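Local atomic coordinates of endo-1,3-beta-glucanase, family GH16 (Zobellia galactanivorans, PDB entry 4BPZ), a protein that probably hydrolyses internal beta-1,3-glucosidic bonds of glucans such as algal laminarin, as a calcium-binding family 16 glycoside hydrolase domain. Residues T12-E18 with D250-Q256; P27-Q33 with A85-K90; V98-L104 with S185-L191. The protein carries 1 engineered substitution. All coordinates share one frame; numbering follows the deposited sequence.

Interaction 1. Residues T12-E18 with D250-Q256; sequences TLVFSDE and DYVRIYQ. With CA (calcium ion), chain E.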
loop_
_atom_site.group_PDB
_atom_site.type_symbol
_atom_site.label_atom_id
_atom_site.label_comp_id
_atom_site.label_asym_id
_atom_site.label_seq_id
_atom_site.Cartn_x
_atom_site.Cartn_y
_atom_site.Cartn_z
ATOM N N THR A 12 13.615 16.882 -6.006
ATOM C CA THR A 12 12.520 17.828 -6.311
ATOM C C THR A 12 11.194 17.235 -5.783
ATOM O O THR A 12 10.784 16.203 -6.222
ATOM C CB THR A 12 12.432 18.022 -7.843
ATOM O OG1 THR A 12 13.643 18.574 -8.309
ATOM C CG2 THR A 12 11.206 18.851 -8.240
ATOM N N LEU A 13 10.612 17.899 -4.789
ATOM C CA LEU A 13 9.377 17.435 -4.225
ATOM C C LEU A 13 8.247 17.567 -5.229
ATOM O O LEU A 13 8.001 18.674 -5.713
ATOM C CB LEU A 13 9.073 18.190 -2.925
ATOM C CG LEU A 13 7.815 17.612 -2.138
ATOM C CD1 LEU A 13 8.097 16.283 -1.499
ATOM C CD2 LEU A 13 7.526 18.647 -1.047
ATOM N N VAL A 14 7.549 16.487 -5.552
ATOM C CA VAL A 14 6.428 16.489 -6.528
ATOM C C VAL A 14 5.102 16.176 -5.961
ATOM O O VAL A 14 4.066 16.506 -6.581
ATOM C CB VAL A 14 6.737 15.602 -7.780
ATOM C CG1 VAL A 14 7.979 16.198 -8.516
ATOM C CG2 VAL A 14 7.001 14.149 -7.377
ATOM N N PHE A 15 5.046 15.536 -4.794
ATOM C CA PHE A 15 3.769 15.225 -4.167
ATOM C C PHE A 15 4.055 15.019 -2.699
ATOM O O PHE A 15 5.033 14.367 -2.354
ATOM C CB PHE A 15 3.185 13.906 -4.732
ATOM C CG PHE A 15 1.941 13.415 -4.020
ATOM C CD1 PHE A 15 0.656 13.833 -4.384
ATOM C CD2 PHE A 15 2.064 12.526 -2.991
ATOM C CE1 PHE A 15 -0.500 13.363 -3.712
ATOM C CE2 PHE A 15 0.913 12.024 -2.322
ATOM C CZ PHE A 15 -0.403 12.385 -2.715
ATOM N N SER A 16 3.125 15.503 -1.836
ATOM C CA SER A 16 3.279 15.150 -0.416
ATOM C C SER A 16 1.985 15.341 0.298
ATOM O O SER A 16 1.115 16.136 -0.126
ATOM C CB SER A 16 4.359 15.968 0.274
ATOM O OG SER A 16 4.016 17.322 0.288
ATOM N N ASP A 17 1.887 14.673 1.414
ATOM C CA ASP A 17 0.807 14.979 2.385
ATOM C C ASP A 17 1.483 14.888 3.752
ATOM O O ASP A 17 1.922 13.796 4.146
ATOM C CB ASP A 17 -0.459 14.112 2.235
ATOM C CG ASP A 17 -1.615 14.767 2.949
ATOM O OD1 ASP A 17 -1.400 15.625 3.825
ATOM O OD2 ASP A 17 -2.797 14.325 2.607
ATOM N N GLU A 18 1.589 16.003 4.476
ATOM C CA GLU A 18 2.091 16.046 5.826
ATOM C C GLU A 18 1.000 15.783 6.894
ATOM O O GLU A 18 1.301 15.654 8.046
ATOM C CB GLU A 18 2.727 17.429 6.104
ATOM C CG GLU A 18 3.899 17.692 5.155
ATOM C CD GLU A 18 5.064 16.800 5.310
ATOM O OE1 GLU A 18 5.463 16.352 6.430
ATOM O OE2 GLU A 18 5.713 16.569 4.261
ATOM N N ASP A 250 2.646 9.495 9.412
ATOM C CA ASP A 250 3.009 10.906 9.661
ATOM C C ASP A 250 3.049 11.709 8.374
ATOM O O ASP A 250 2.589 12.851 8.307
ATOM C CB ASP A 250 4.357 10.907 10.402
ATOM C CG ASP A 250 4.780 12.295 10.816
ATOM O OD1 ASP A 250 3.931 13.197 10.990
ATOM O OD2 ASP A 250 6.016 12.468 10.975
ATOM N N TYR A 251 3.605 11.134 7.298
ATOM C CA TYR A 251 3.657 11.852 6.059
ATOM C C TYR A 251 3.914 10.830 4.904
ATOM O O TYR A 251 4.449 9.754 5.132
ATOM C CB TYR A 251 4.798 12.915 5.998
ATOM C CG TYR A 251 6.184 12.473 6.293
ATOM C CD1 TYR A 251 6.930 11.712 5.385
ATOM C CD2 TYR A 251 6.809 12.834 7.512
ATOM C CE1 TYR A 251 8.253 11.375 5.613
ATOM C CE2 TYR A 251 8.118 12.484 7.763
ATOM C CZ TYR A 251 8.859 11.778 6.833
ATOM O OH TYR A 251 10.124 11.413 7.137
ATOM N N VAL A 252 3.557 11.315 3.729
ATOM C CA VAL A 252 3.981 10.686 2.425
ATOM C C VAL A 252 4.690 11.784 1.674
ATOM O O VAL A 252 4.104 12.875 1.522
ATOM C CB VAL A 252 2.743 10.207 1.637
ATOM C CG1 VAL A 252 3.143 9.714 0.248
ATOM C CG2 VAL A 252 2.016 9.125 2.413
ATOM N N ARG A 253 5.892 11.515 1.174
ATOM C CA ARG A 253 6.610 12.486 0.337
ATOM C C ARG A 253 7.130 11.736 -0.898
ATOM O O ARG A 253 7.666 10.644 -0.775
ATOM C CB ARG A 253 7.784 13.105 1.091
ATOM C CG ARG A 253 7.387 13.933 2.321
ATOM C CD ARG A 253 8.556 14.276 3.169
ATOM N NE ARG A 253 8.107 15.012 4.345
ATOM C CZ ARG A 253 8.843 15.188 5.433
ATOM N NH1 ARG A 253 10.077 14.787 5.490
ATOM N NH2 ARG A 253 8.264 15.810 6.462
ATOM N N ILE A 254 7.029 12.390 -2.071
ATOM C CA ILE A 254 7.563 11.811 -3.283
ATOM C C ILE A 254 8.437 12.884 -3.950
ATOM O O ILE A 254 7.968 14.023 -4.186
ATOM C CB ILE A 254 6.453 11.318 -4.244
ATOM C CG1 ILE A 254 5.513 10.376 -3.493
ATOM C CG2 ILE A 254 7.076 10.739 -5.486
ATOM C CD1 ILE A 254 4.347 9.815 -4.367
ATOM N N TYR A 255 9.667 12.534 -4.235
ATOM C CA TYR A 255 10.598 13.378 -4.866
ATOM C C TYR A 255 10.976 12.793 -6.249
ATOM O O TYR A 255 11.049 11.592 -6.408
ATOM C CB TYR A 255 11.897 13.487 -4.043
ATOM C CG TYR A 255 11.736 14.046 -2.675
ATOM C CD1 TYR A 255 11.409 13.224 -1.614
ATOM C CD2 TYR A 255 11.912 15.406 -2.431
ATOM C CE1 TYR A 255 11.255 13.712 -0.305
ATOM C CE2 TYR A 255 11.783 15.920 -1.133
ATOM C CZ TYR A 255 11.427 15.077 -0.107
ATOM O OH TYR A 255 11.278 15.595 1.167
ATOM N N GLN A 256 11.359 13.643 -7.187
ATOM C CA GLN A 256 11.949 13.156 -8.434
ATOM C C GLN A 256 13.243 13.814 -8.741
ATOM O O GLN A 256 13.628 14.730 -8.039
ATOM C CB GLN A 256 10.941 13.395 -9.584
ATOM C CG GLN A 256 9.812 12.388 -9.518
ATOM C CD GLN A 256 8.800 12.501 -10.633
ATOM O OE1 GLN A 256 8.327 11.453 -11.183
ATOM N NE2 GLN A 256 8.427 13.670 -11.018
ATOM O OXT GLN A 256 13.899 13.343 -9.727
HETATM CA CA CA E . 2.548 14.734 9.825
HETATM O O HOH W 1 4.558 15.652 8.903
#
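The Arg253 guanidinium has the Tyr251 ring over one face and the carboxylate of Glu18 at its edge, and CZ of Arg253 stands 3.5 Å above the plane of the Tyr251 ring, over its centre. The grip on Glu18 is side-on and two-pronged: Arg253 NE reaches Glu18 OE2 at 2.9 Å on its syn lone pair, and NH2 meets OE1, with the carboxylate and guanidinium planes 33° apart. Glu18 folds back to be caught in this way, because its chain bends at chi2 (-65°), whereas Arg253 runs out extended. An alanine in place of Arg253 removes both N-H donors, and the Glu18 carboxylate would probably be left without its counter-charge, steadied mainly by the calcium-bound water, and the Tyr251 ring without that cover on one face. A second flat group, the ring of Tyr255, carries CD1 of Leu13 over one face in a CH-pi contact, 3.9 Å from the ring centroid.

On the face bearing Phe15 and Ile254 the packing is apolar. Phe15 CD2 touches Ile254 CD1 at 3.8 Å, and Val252 CG1 lies at the edge of the Phe15 ring. Val14 and Phe15 both offer their N-H to Ile254 O, the first at 2.8 Å and the second weakly, which makes a classic beta bulge in an otherwise regular antiparallel pairing.

At the Glu18 end of the pairing, the backbone oxygens of Glu18 and Asp250 and Asp250 OD1 bind calcium, and a water that also binds the calcium donates to Glu18 OE1 at 2.7 Å. Asp250 OD2 forms a salt bridge with Arg101. Glu20 and Gly62 complete the protein ligands of this calcium site, which ties an N-terminal strand to the C-terminal strand of the beta-sandwich of family 16.

Interaction 2. Residues P27-Q33 with A85-K90; sequences PEKWHYQ and ARLNSK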
loop_
_atom_site.group_PDB
_atom_site.type_symbol
_atom_site.label_atom_id
_atom_site.label_comp_id
_atom_site.label_asym_id
_atom_site.label_seq_id
_atom_site.Cartn_x
_atom_site.Cartn_y
_atom_site.Cartn_z
ATOM N N PRO A 27 -9.210 15.243 -0.343
ATOM C CA PRO A 27 -9.757 14.653 -1.588
ATOM C C PRO A 27 -9.042 15.039 -2.843
ATOM O O PRO A 27 -9.219 14.447 -3.891
ATOM C CB PRO A 27 -11.195 15.106 -1.561
ATOM C CG PRO A 27 -11.104 16.483 -0.905
ATOM C CD PRO A 27 -10.146 16.172 0.303
ATOM N N GLU A 28 -8.218 16.084 -2.811
ATOM C CA GLU A 28 -7.370 16.380 -3.960
ATOM C C GLU A 28 -6.181 15.467 -4.093
ATOM O O GLU A 28 -5.586 15.378 -5.178
ATOM C CB GLU A 28 -6.838 17.829 -3.888
ATOM C CG GLU A 28 -7.880 18.943 -4.078
ATOM C CD GLU A 28 -7.329 20.410 -3.945
ATOM O OE1 GLU A 28 -6.085 20.657 -3.833
ATOM O OE2 GLU A 28 -8.166 21.366 -3.958
ATOM N N LYS A 29 -5.867 14.739 -3.032
ATOM C CA LYS A 29 -4.659 13.884 -2.965
ATOM C C LYS A 29 -5.027 12.383 -2.956
ATOM O O LYS A 29 -4.205 11.607 -3.377
ATOM C CB LYS A 29 -3.834 14.205 -1.699
ATOM C CG LYS A 29 -3.250 15.621 -1.662
ATOM C CD LYS A 29 -2.267 15.861 -0.495
ATOM C CE LYS A 29 -1.842 17.281 -0.437
ATOM N NZ LYS A 29 -0.981 17.668 -1.580
ATOM N N TRP A 30 -6.173 12.044 -2.348
ATOM C CA TRP A 30 -6.427 10.636 -2.034
ATOM C C TRP A 30 -7.757 10.222 -2.557
ATOM O O TRP A 30 -8.779 10.929 -2.348
ATOM C CB TRP A 30 -6.372 10.476 -0.482
ATOM C CG TRP A 30 -5.054 10.819 0.092
ATOM C CD1 TRP A 30 -4.789 11.928 0.815
ATOM C CD2 TRP A 30 -3.805 10.124 -0.102
ATOM N NE1 TRP A 30 -3.478 12.023 1.132
ATOM C CE2 TRP A 30 -2.841 10.913 0.554
ATOM C CE3 TRP A 30 -3.413 8.956 -0.780
ATOM C CZ2 TRP A 30 -1.487 10.572 0.582
ATOM C CZ3 TRP A 30 -2.038 8.639 -0.758
ATOM C CH2 TRP A 30 -1.118 9.390 -0.104
ATOM N N HIS A 31 -7.806 9.052 -3.182
ATOM C CA HIS A 31 -9.030 8.400 -3.685
ATOM C C HIS A 31 -9.303 7.148 -2.829
ATOM O O HIS A 31 -8.391 6.385 -2.550
ATOM C CB HIS A 31 -8.724 7.959 -5.131
ATOM C CG HIS A 31 -9.815 7.131 -5.752
ATOM N ND1 HIS A 31 -10.992 7.644 -6.166
ATOM C CD2 HIS A 31 -9.868 5.774 -5.981
ATOM C CE1 HIS A 31 -11.754 6.664 -6.654
ATOM N NE2 HIS A 31 -11.065 5.521 -6.587
ATOM N N TYR A 32 -10.530 6.952 -2.464
ATOM C CA TYR A 32 -10.928 5.728 -1.740
ATOM C C TYR A 32 -11.374 4.654 -2.680
ATOM O O TYR A 32 -12.172 4.904 -3.598
ATOM C CB TYR A 32 -12.059 6.012 -0.826
ATOM C CG TYR A 32 -11.713 6.806 0.399
ATOM C CD1 TYR A 32 -11.715 8.166 0.414
ATOM C CD2 TYR A 32 -11.297 6.096 1.553
ATOM C CE1 TYR A 32 -11.425 8.861 1.671
ATOM C CE2 TYR A 32 -10.961 6.720 2.695
ATOM C CZ TYR A 32 -11.141 8.034 2.808
ATOM O OH TYR A 32 -10.840 8.711 4.003
ATOM N N GLN A 33 -10.953 3.421 -2.399
ATOM C CA GLN A 33 -11.588 2.255 -3.020
ATOM C C GLN A 33 -12.543 1.685 -2.053
ATOM O O GLN A 33 -12.239 1.381 -0.880
ATOM C CB GLN A 33 -10.510 1.242 -3.385
ATOM C CG GLN A 33 -9.665 1.719 -4.539
ATOM C CD GLN A 33 -8.688 0.623 -4.995
ATOM O OE1 GLN A 33 -7.568 0.459 -4.485
ATOM N NE2 GLN A 33 -9.128 -0.192 -5.999
ATOM N N ALA A 85 -9.770 0.722 5.407
ATOM C CA ALA A 85 -9.705 1.672 4.290
ATOM C C ALA A 85 -8.537 1.289 3.401
ATOM O O ALA A 85 -7.530 0.721 3.829
ATOM C CB ALA A 85 -9.564 3.097 4.767
ATOM N N ARG A 86 -8.726 1.642 2.119
ATOM C CA ARG A 86 -7.742 1.413 1.041
ATOM C C ARG A 86 -7.685 2.739 0.222
ATOM O O ARG A 86 -8.629 3.011 -0.532
ATOM C CB ARG A 86 -8.136 0.204 0.170
ATOM C CG ARG A 86 -7.219 -0.056 -0.994
ATOM C CD ARG A 86 -7.518 -1.437 -1.531
ATOM N NE ARG A 86 -6.824 -1.698 -2.827
ATOM C CZ ARG A 86 -6.307 -2.876 -3.165
ATOM N NH1 ARG A 86 -6.118 -3.845 -2.303
ATOM N NH2 ARG A 86 -5.894 -3.029 -4.446
ATOM N N LEU A 87 -6.641 3.479 0.398
ATOM C CA LEU A 87 -6.432 4.784 -0.268
ATOM C C LEU A 87 -5.537 4.587 -1.471
ATOM O O LEU A 87 -4.677 3.696 -1.484
ATOM C CB LEU A 87 -5.766 5.763 0.644
ATOM C CG LEU A 87 -6.440 6.065 1.961
ATOM C CD1 LEU A 87 -5.644 7.107 2.749
ATOM C CD2 LEU A 87 -7.849 6.508 1.760
ATOM N N ASN A 88 -5.780 5.382 -2.512
ATOM C CA ASN A 88 -4.877 5.456 -3.685
ATOM C C ASN A 88 -4.487 6.880 -3.873
ATOM O O ASN A 88 -5.367 7.785 -3.749
ATOM C CB ASN A 88 -5.579 4.997 -4.982
ATOM C CG ASN A 88 -6.094 3.577 -5.003
ATOM O OD1 ASN A 88 -5.872 2.740 -4.081
ATOM N ND2 ASN A 88 -6.749 3.240 -6.027
ATOM N N SER A 89 -3.235 7.172 -4.168
ATOM C CA SER A 89 -2.893 8.566 -4.501
ATOM C C SER A 89 -3.544 8.965 -5.821
ATOM O O SER A 89 -3.584 8.205 -6.792
ATOM C CB SER A 89 -1.375 8.733 -4.612
ATOM O OG SER A 89 -0.750 7.937 -5.611
ATOM N N LYS A 90 -3.988 10.240 -5.813
ATOM C CA LYS A 90 -4.498 10.966 -6.982
ATOM C C LYS A 90 -3.268 11.621 -7.636
ATOM O O LYS A 90 -3.154 12.833 -7.786
ATOM C CB LYS A 90 -5.574 11.991 -6.574
ATOM C CG LYS A 90 -6.852 11.308 -6.241
ATOM C CD LYS A 90 -7.952 12.359 -6.318
ATOM C CE LYS A 90 -9.250 11.621 -5.990
ATOM N NZ LYS A 90 -10.374 12.618 -5.835
HETATM O O HOH W 2 -2.971 14.959 -5.972
HETATM O O HOH W 3 -11.341 2.692 1.402
#
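Gln33 OE1 takes the side-chain N-H of Arg86 NE at 2.8 Å; the oxygen lies in the guanidinium plane, but the donor stands above the amide plane of Gln33, 50° out of it. The two flat groups are steeply turned, 65° apart. Gln33 NE2 in turn donates to Glu123, which also forms a salt bridge with Arg86 NH2, so both side chains converge on one carboxylate of the glycan pocket. Arg86 itself lines that pocket and makes a weak hydrogen bond to a bound glucose unit.

Antiparallel backbone bonds carry the pairing away from this polar end, among them His31 N to Asn88 O at 2.8 Å and the nearly straight Gln33 N to Arg86 O. On the face holding Tyr32 and Leu87, the leucine, in the conformer modelled here, sets CD2 over the tyrosine ring, 3.6 Å from its centroid, while Ala85 CB lies at the ring edge. Trp30 CE3 meets Leu87 CB at 4.2 Å, and CB of its own neighbour Lys29 lies over one face of the indole.

Lys90 closes the other end. In the modelled conformer its chain, extended beyond CG, passes CB of His31 with CE at 3.8 Å and delivers NZ to Pro27 O at 2.9 Å, in the carbonyl plane. A water donates to both Glu28 O and Lys90 O.

The short strand 30-32 thus pairs with strand 82-93, whose backbone also bonds to strand 222-230 through Leu87 and Ser89. Strand 63-75 packs on Ala85 and Leu87, and strand 13-17 lies against Lys29.

Interaction 3. Residues V98-L104 with S185-L191; sequences VEVRAKL and SFHVYSL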
loop_
_atom_site.group_PDB
_atom_site.type_symbol
_atom_site.label_atom_id
_atom_site.label_comp_id
_atom_site.label_asym_id
_atom_site.label_seq_id
_atom_site.Cartn_x
_atom_site.Cartn_y
_atom_site.Cartn_z
ATOM N N VAL A 98 10.043 7.684 -2.871
ATOM C CA VAL A 98 8.855 7.738 -2.034
ATOM C C VAL A 98 9.244 7.473 -0.616
ATOM O O VAL A 98 9.942 6.487 -0.335
ATOM C CB VAL A 98 7.887 6.640 -2.452
ATOM C CG1 VAL A 98 6.611 6.662 -1.567
ATOM C CG2 VAL A 98 7.472 6.757 -3.951
ATOM N N GLU A 99 8.851 8.369 0.299
ATOM C CA GLU A 99 9.164 8.204 1.746
ATOM C C GLU A 99 7.882 8.231 2.510
ATOM O O GLU A 99 7.073 9.163 2.357
ATOM C CB GLU A 99 10.050 9.346 2.243
ATOM C CG GLU A 99 11.420 9.387 1.624
ATOM C CD GLU A 99 12.191 10.610 1.967
ATOM O OE1 GLU A 99 11.638 11.538 2.610
ATOM O OE2 GLU A 99 13.364 10.628 1.661
ATOM N N VAL A 100 7.622 7.225 3.344
ATOM C CA VAL A 100 6.415 7.180 4.180
ATOM C C VAL A 100 6.867 6.901 5.594
ATOM O O VAL A 100 7.466 5.842 5.875
ATOM C CB VAL A 100 5.413 6.088 3.690
ATOM C CG1 VAL A 100 4.171 6.148 4.552
ATOM C CG2 VAL A 100 5.022 6.308 2.237
ATOM N N ARG A 101 6.590 7.829 6.514
ATOM C CA ARG A 101 6.989 7.632 7.916
ATOM C C ARG A 101 5.740 7.153 8.676
ATOM O O ARG A 101 4.677 7.811 8.608
ATOM C CB ARG A 101 7.467 8.974 8.491
ATOM C CG ARG A 101 7.918 8.844 9.948
ATOM C CD ARG A 101 8.653 10.129 10.374
ATOM N NE ARG A 101 9.258 9.934 11.687
ATOM C CZ ARG A 101 8.834 10.510 12.798
ATOM N NH1 ARG A 101 7.711 11.215 12.860
ATOM N NH2 ARG A 101 9.470 10.265 13.942
ATOM N N ALA A 102 5.810 5.996 9.338
ATOM C CA ALA A 102 4.623 5.370 9.876
ATOM C C ALA A 102 4.922 4.496 11.076
ATOM O O ALA A 102 6.028 4.042 11.273
ATOM C CB ALA A 102 3.995 4.444 8.767
ATOM N N LYS A 103 3.834 4.225 11.819
ATOM C CA LYS A 103 3.723 3.227 12.870
ATOM C C LYS A 103 2.742 2.196 12.390
ATOM O O LYS A 103 1.665 2.535 11.878
ATOM C CB LYS A 103 3.231 3.828 14.186
ATOM C CG LYS A 103 4.311 4.606 14.925
ATOM C CD LYS A 103 3.734 5.228 16.211
ATOM C CE LYS A 103 4.732 6.116 16.835
ATOM N NZ LYS A 103 4.162 6.591 18.171
ATOM N N LEU A 104 3.096 0.908 12.532
ATOM C CA LEU A 104 2.316 -0.200 11.976
ATOM C C LEU A 104 1.330 -0.775 12.995
ATOM O O LEU A 104 1.607 -0.698 14.220
ATOM C CB LEU A 104 3.243 -1.305 11.403
ATOM C CG LEU A 104 4.277 -0.799 10.428
ATOM C CD1 LEU A 104 5.052 -1.974 9.875
ATOM C CD2 LEU A 104 3.728 0.050 9.320
ATOM N N SER A 185 7.071 2.904 17.445
ATOM C CA SER A 185 8.108 3.866 17.064
ATOM C C SER A 185 7.885 4.092 15.546
ATOM O O SER A 185 7.721 3.148 14.768
ATOM C CB SER A 185 9.516 3.256 17.196
ATOM O OG SER A 185 10.563 4.212 16.853
ATOM N N PHE A 186 7.949 5.347 15.114
ATOM C CA PHE A 186 7.951 5.631 13.674
ATOM C C PHE A 186 9.224 5.088 13.002
ATOM O O PHE A 186 10.317 5.225 13.519
ATOM C CB PHE A 186 7.852 7.148 13.427
ATOM C CG PHE A 186 6.516 7.744 13.629
ATOM C CD1 PHE A 186 5.468 7.471 12.721
ATOM C CD2 PHE A 186 6.236 8.526 14.779
ATOM C CE1 PHE A 186 4.221 7.987 12.909
ATOM C CE2 PHE A 186 4.950 9.066 14.941
ATOM C CZ PHE A 186 3.921 8.750 14.045
ATOM N N HIS A 187 9.032 4.523 11.791
ATOM C CA HIS A 187 10.116 4.220 10.900
ATOM C C HIS A 187 9.806 4.835 9.569
ATOM O O HIS A 187 8.635 5.160 9.264
ATOM C CB HIS A 187 10.276 2.721 10.701
ATOM C CG HIS A 187 10.645 1.967 11.977
ATOM N ND1 HIS A 187 9.792 1.738 13.010
ATOM C CD2 HIS A 187 11.836 1.358 12.297
ATOM C CE1 HIS A 187 10.426 1.031 13.985
ATOM N NE2 HIS A 187 11.664 0.750 13.542
ATOM N N VAL A 188 10.852 5.003 8.705
ATOM C CA VAL A 188 10.630 5.507 7.348
ATOM C C VAL A 188 10.769 4.346 6.386
ATOM O O VAL A 188 11.834 3.734 6.254
ATOM C CB VAL A 188 11.608 6.656 7.015
ATOM C CG1 VAL A 188 11.372 7.114 5.602
ATOM C CG2 VAL A 188 11.423 7.797 7.974
ATOM N N TYR A 189 9.729 4.089 5.609
ATOM C CA TYR A 189 9.677 3.060 4.582
ATOM C C TYR A 189 9.843 3.775 3.263
ATOM O O TYR A 189 9.110 4.756 3.001
ATOM C CB TYR A 189 8.311 2.413 4.655
ATOM C CG TYR A 189 8.047 1.773 6.041
ATOM C CD1 TYR A 189 8.550 0.500 6.355
ATOM C CD2 TYR A 189 7.423 2.527 7.039
ATOM C CE1 TYR A 189 8.356 -0.032 7.617
ATOM C CE2 TYR A 189 7.298 1.964 8.345
ATOM C CZ TYR A 189 7.752 0.718 8.616
ATOM O OH TYR A 189 7.618 0.119 9.847
ATOM N N SER A 190 10.823 3.406 2.451
ATOM C CA SER A 190 11.075 4.189 1.232
ATOM C C SER A 190 11.382 3.319 0.041
ATOM O O SER A 190 11.832 2.181 0.123
ATOM C CB SER A 190 12.165 5.240 1.469
ATOM O OG SER A 190 13.404 4.670 1.677
ATOM N N LEU A 191 11.191 3.964 -1.116
ATOM C CA LEU A 191 11.506 3.420 -2.426
ATOM C C LEU A 191 12.358 4.392 -3.169
ATOM O O LEU A 191 11.988 5.596 -3.196
ATOM C CB LEU A 191 10.188 3.173 -3.207
ATOM C CG LEU A 191 10.311 2.897 -4.710
ATOM C CD1 LEU A 191 11.032 1.564 -4.992
ATOM C CD2 LEU A 191 8.937 2.940 -5.360
HETATM O O HOH W 4 11.310 8.032 11.812
HETATM O O HOH W 5 7.002 1.617 12.025
#
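Phe186 inserts its ring between two cationic side chains, Lys103 on one face and Arg101 on the other. The lysine chain is extended beyond CG and lays CE over the ring, 3.7 Å from the centroid, a CH-pi contact. Arg101 leaves the strand with CG opposite the backbone N (chi1 -179°) and stays stretched to NE, which brings NH1 over the ring face, while Phe186 CB lies over one face of the guanidinium; the two planes are 27° apart. Its NE donates to a water and NH1 makes a salt bridge with Asp250, so the group is pinned as it covers the phenylalanine.

Tyr189 lies on the other face of the sheet. With chi1 at -60° its ring reaches past Ala102, whose O sits at the ring edge, until OH comes 3.3 Å from Leu104 CD1. One water joins this hydroxyl, at 2.7 Å, to Ala102 O and His187 ND1.

Six backbone bonds, such as Tyr189 N to Val100 O at 2.9 Å, join the two strands of this beta-sandwich. The contact thus combines two chemistries: Phe186 lies between a lysine methylene and a guanidinium, whereas the polar atoms beside Tyr189 share a water, Ala102 O also accepting from His187 N.

How the interactions relate
All three contacts are antiparallel strand pairs and all are partly buried, but they differ in how their polar groups are satisfied. Interactions 1 and 3 share a boundary, since strands 244-255 and 96-103 are neighbours: Arg253 O bonds to Glu99 N, and the Asp250 side chain joins Arg101, linking the calcium site to the cationic cover of interaction 3. Interaction 1 meets interaction 2 through Asp17 and Trp30 and through Phe15, which packs on the indole. Interactions 2 and 3 do not touch. The metal and salt bridge mark the first, the glycan pocket the second, and a phenylalanine between charged chains the third. Interaction 1 has more exposed residues; the others have more buried ones.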